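Local coordinates for protein branched-chain-amino-acid aminotransferase (Deinococcus radiodurans, PDB 3UZO) that probably transfers the amino group between branched-chain amino acids and 2-oxoglutarate, using pyridoxal 5'-phosphate as cofactor, at residues A[79-84]-A[89-94]. Numbering follows the deposited sequence.
Sequences LKAYRC and INLFRP
Tyr82 and Asn90 face each other as the hydrogen-bonded pair of an antiparallel beta hairpin, strands 74-83 and 89-91, within the antiparallel sheet of this class-IV aminotransferase. Tyr82 N gives its hydrogen to Asn90 O at 2.7 Å, and Asn90 N returns a bond of 2.8 Å to Tyr82 O; both donors lie in the plane of the carbonyl they approach. Each oxygen also has one weaker CA-H contact, Asn90 O from Ala81 CA and Tyr82 O from Ile89 CA. The flat Tyr82 ring lies edge-on to the second strand, with Asn90 O and Phe92 CB both near its plane and CE1 3.8 Å from Phe92 CB. Just past the end of the first strand, before the turn, Cys84 SG lies 3.3 Å from Asn90 CG, a small polarisable atom beside a planar amide. That amide can accept and donate at once: OD1 bonds Lys357 and ND2 the Gln344 carbonyl. On the other face Ala81, Ile89 and Leu91 make an apolar patch, the short alanine fitting beside its branched neighbours, with Arg83 at its end. Long and flexible, Arg83 bends at chi2 and chi3 to bring its guanidinium obliquely against Ile89 while NH2 pairs with Glu130 and the Gly87 carbonyl. With CG set between its backbone N and carbonyl carbon (chi1 60°), Leu79 uses a branched apolar end to bring CD1 to 3.8 Å from Pro94 CB, the side chains crossing at about a right angle where helix 94-107 begins. Lys80 points away from the second strand, its extended chain carrying NZ to the carbonyl of Thr304, which binds glutamate and cofactor. The hairpin thus holds the Asn90 amide at both ends, packs Ala81 and Leu91 under helix 115-128, and links to the active site through Lys80.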
loop_
_atom_site.group_PDB
_atom_site.type_symbol
_atom_site.label_atom_id
_atom_site.label_comp_id
_atom_site.label_asym_id
_atom_site.label_seq_id
_atom_site.Cartn_x
_atom_site.Cartn_y
_atom_site.Cartn_z
ATOM N N LEU A 79 2.620 -0.019 19.952
ATOM C CA LEU A 79 2.226 -0.240 21.329
ATOM C C LEU A 79 3.180 0.527 22.225
ATOM O O LEU A 79 4.260 0.925 21.793
ATOM C CB LEU A 79 2.237 -1.731 21.687
ATOM C CG LEU A 79 3.541 -2.511 21.564
ATOM C CD1 LEU A 79 3.442 -3.750 22.440
ATOM C CD2 LEU A 79 3.803 -2.879 20.105
ATOM N N LYS A 80 2.794 0.712 23.478
ATOM C CA LYS A 80 3.605 1.509 24.393
ATOM C C LYS A 80 4.020 0.839 25.690
ATOM O O LYS A 80 3.372 -0.101 26.157
ATOM C CB LYS A 80 2.844 2.788 24.763
ATOM C CG LYS A 80 2.637 3.806 23.629
ATOM C CD LYS A 80 1.664 4.901 24.097
ATOM C CE LYS A 80 1.543 6.044 23.087
ATOM N NZ LYS A 80 0.317 6.847 23.385
ATOM N N ALA A 81 5.110 1.351 26.258
ATOM C CA ALA A 81 5.619 0.909 27.553
ATOM C C ALA A 81 5.394 2.138 28.439
ATOM O O ALA A 81 5.557 3.278 27.975
ATOM C CB ALA A 81 7.113 0.574 27.462
ATOM N N TYR A 82 5.003 1.924 29.691
ATOM C CA TYR A 82 4.733 3.040 30.595
ATOM C C TYR A 82 5.444 2.922 31.941
ATOM O O TYR A 82 5.575 1.837 32.492
ATOM C CB TYR A 82 3.225 3.170 30.867
ATOM C CG TYR A 82 2.314 3.138 29.644
ATOM C CD1 TYR A 82 1.979 1.927 29.023
ATOM C CD2 TYR A 82 1.745 4.312 29.143
ATOM C CE1 TYR A 82 1.096 1.889 27.936
ATOM C CE2 TYR A 82 0.863 4.286 28.054
ATOM C CZ TYR A 82 0.546 3.076 27.458
ATOM O OH TYR A 82 -0.307 3.055 26.378
ATOM N N ARG A 83 5.888 4.055 32.473
ATOM C CA ARG A 83 6.562 4.085 33.769
ATOM C C ARG A 83 5.498 4.299 34.844
ATOM O O ARG A 83 4.802 5.312 34.837
ATOM C CB ARG A 83 7.571 5.235 33.809
ATOM C CG ARG A 83 8.332 5.380 35.122
ATOM C CD ARG A 83 9.808 5.067 34.907
ATOM N NE ARG A 83 10.113 3.673 35.172
ATOM C CZ ARG A 83 11.265 3.076 34.869
ATOM N NH1 ARG A 83 12.243 3.743 34.266
ATOM N NH2 ARG A 83 11.443 1.807 35.193
ATOM N N CYS A 84 5.363 3.344 35.758
ATOM C CA CYS A 84 4.372 3.453 36.826
ATOM C C CYS A 84 4.929 4.269 37.995
ATOM O O CYS A 84 6.144 4.448 38.116
ATOM C CB CYS A 84 3.975 2.062 37.324
ATOM S SG CYS A 84 3.309 0.957 36.058
ATOM N N ILE A 89 7.480 -0.936 35.191
ATOM C CA ILE A 89 7.183 -0.593 33.803
ATOM C C ILE A 89 6.103 -1.492 33.209
ATOM O O ILE A 89 6.228 -2.726 33.208
ATOM C CB ILE A 89 8.432 -0.721 32.907
ATOM C CG1 ILE A 89 9.556 0.175 33.431
ATOM C CG2 ILE A 89 8.078 -0.347 31.457
ATOM C CD1 ILE A 89 10.887 -0.044 32.719
ATOM N N ASN A 90 5.058 -0.864 32.683
ATOM C CA ASN A 90 3.945 -1.582 32.071
ATOM C C ASN A 90 4.008 -1.630 30.548
ATOM O O ASN A 90 4.282 -0.625 29.893
ATOM C CB ASN A 90 2.610 -0.928 32.453
ATOM C CG ASN A 90 2.158 -1.282 33.855
ATOM O OD1 ASN A 90 2.816 -2.047 34.560
ATOM N ND2 ASN A 90 1.015 -0.731 34.262
ATOM N N LEU A 91 3.750 -2.811 29.996
ATOM C CA LEU A 91 3.677 -3.002 28.555
ATOM C C LEU A 91 2.195 -3.382 28.435
ATOM O O LEU A 91 1.743 -4.335 29.075
ATOM C CB LEU A 91 4.604 -4.140 28.115
ATOM C CG LEU A 91 4.881 -4.333 26.619
ATOM C CD1 LEU A 91 5.215 -3.004 25.924
ATOM C CD2 LEU A 91 6.046 -5.311 26.486
ATOM N N PHE A 92 1.441 -2.607 27.660
ATOM C CA PHE A 92 -0.002 -2.801 27.506
ATOM C C PHE A 92 -0.441 -3.766 26.400
ATOM O O PHE A 92 -0.190 -3.540 25.216
ATOM C CB PHE A 92 -0.656 -1.429 27.280
ATOM C CG PHE A 92 -2.157 -1.459 27.254
ATOM C CD1 PHE A 92 -2.887 -1.652 28.429
ATOM C CD2 PHE A 92 -2.846 -1.265 26.062
ATOM C CE1 PHE A 92 -4.289 -1.644 28.417
ATOM C CE2 PHE A 92 -4.250 -1.258 26.032
ATOM C CZ PHE A 92 -4.974 -1.445 27.209
ATOM N N ARG A 93 -1.103 -4.842 26.811
ATOM C CA ARG A 93 -1.621 -5.873 25.911
ATOM C C ARG A 93 -0.780 -6.233 24.671
ATOM O O ARG A 93 -1.311 -6.313 23.554
ATOM C CB ARG A 93 -3.040 -5.475 25.473
ATOM C CG ARG A 93 -3.930 -5.031 26.627
ATOM C CD ARG A 93 -5.397 -4.997 26.233
ATOM N NE ARG A 93 -5.918 -6.347 26.034
ATOM C CZ ARG A 93 -7.126 -6.632 25.565
ATOM N NH1 ARG A 93 -7.965 -5.657 25.232
ATOM N NH2 ARG A 93 -7.493 -7.897 25.433
ATOM N N PRO A 94 0.530 -6.496 24.851
ATOM C CA PRO A 94 1.375 -6.841 23.704
ATOM C C PRO A 94 0.956 -8.117 22.976
ATOM O O PRO A 94 1.246 -8.284 21.794
ATOM C CB PRO A 94 2.765 -6.953 24.324
ATOM C CG PRO A 94 2.454 -7.491 25.703
ATOM C CD PRO A 94 1.282 -6.630 26.114
#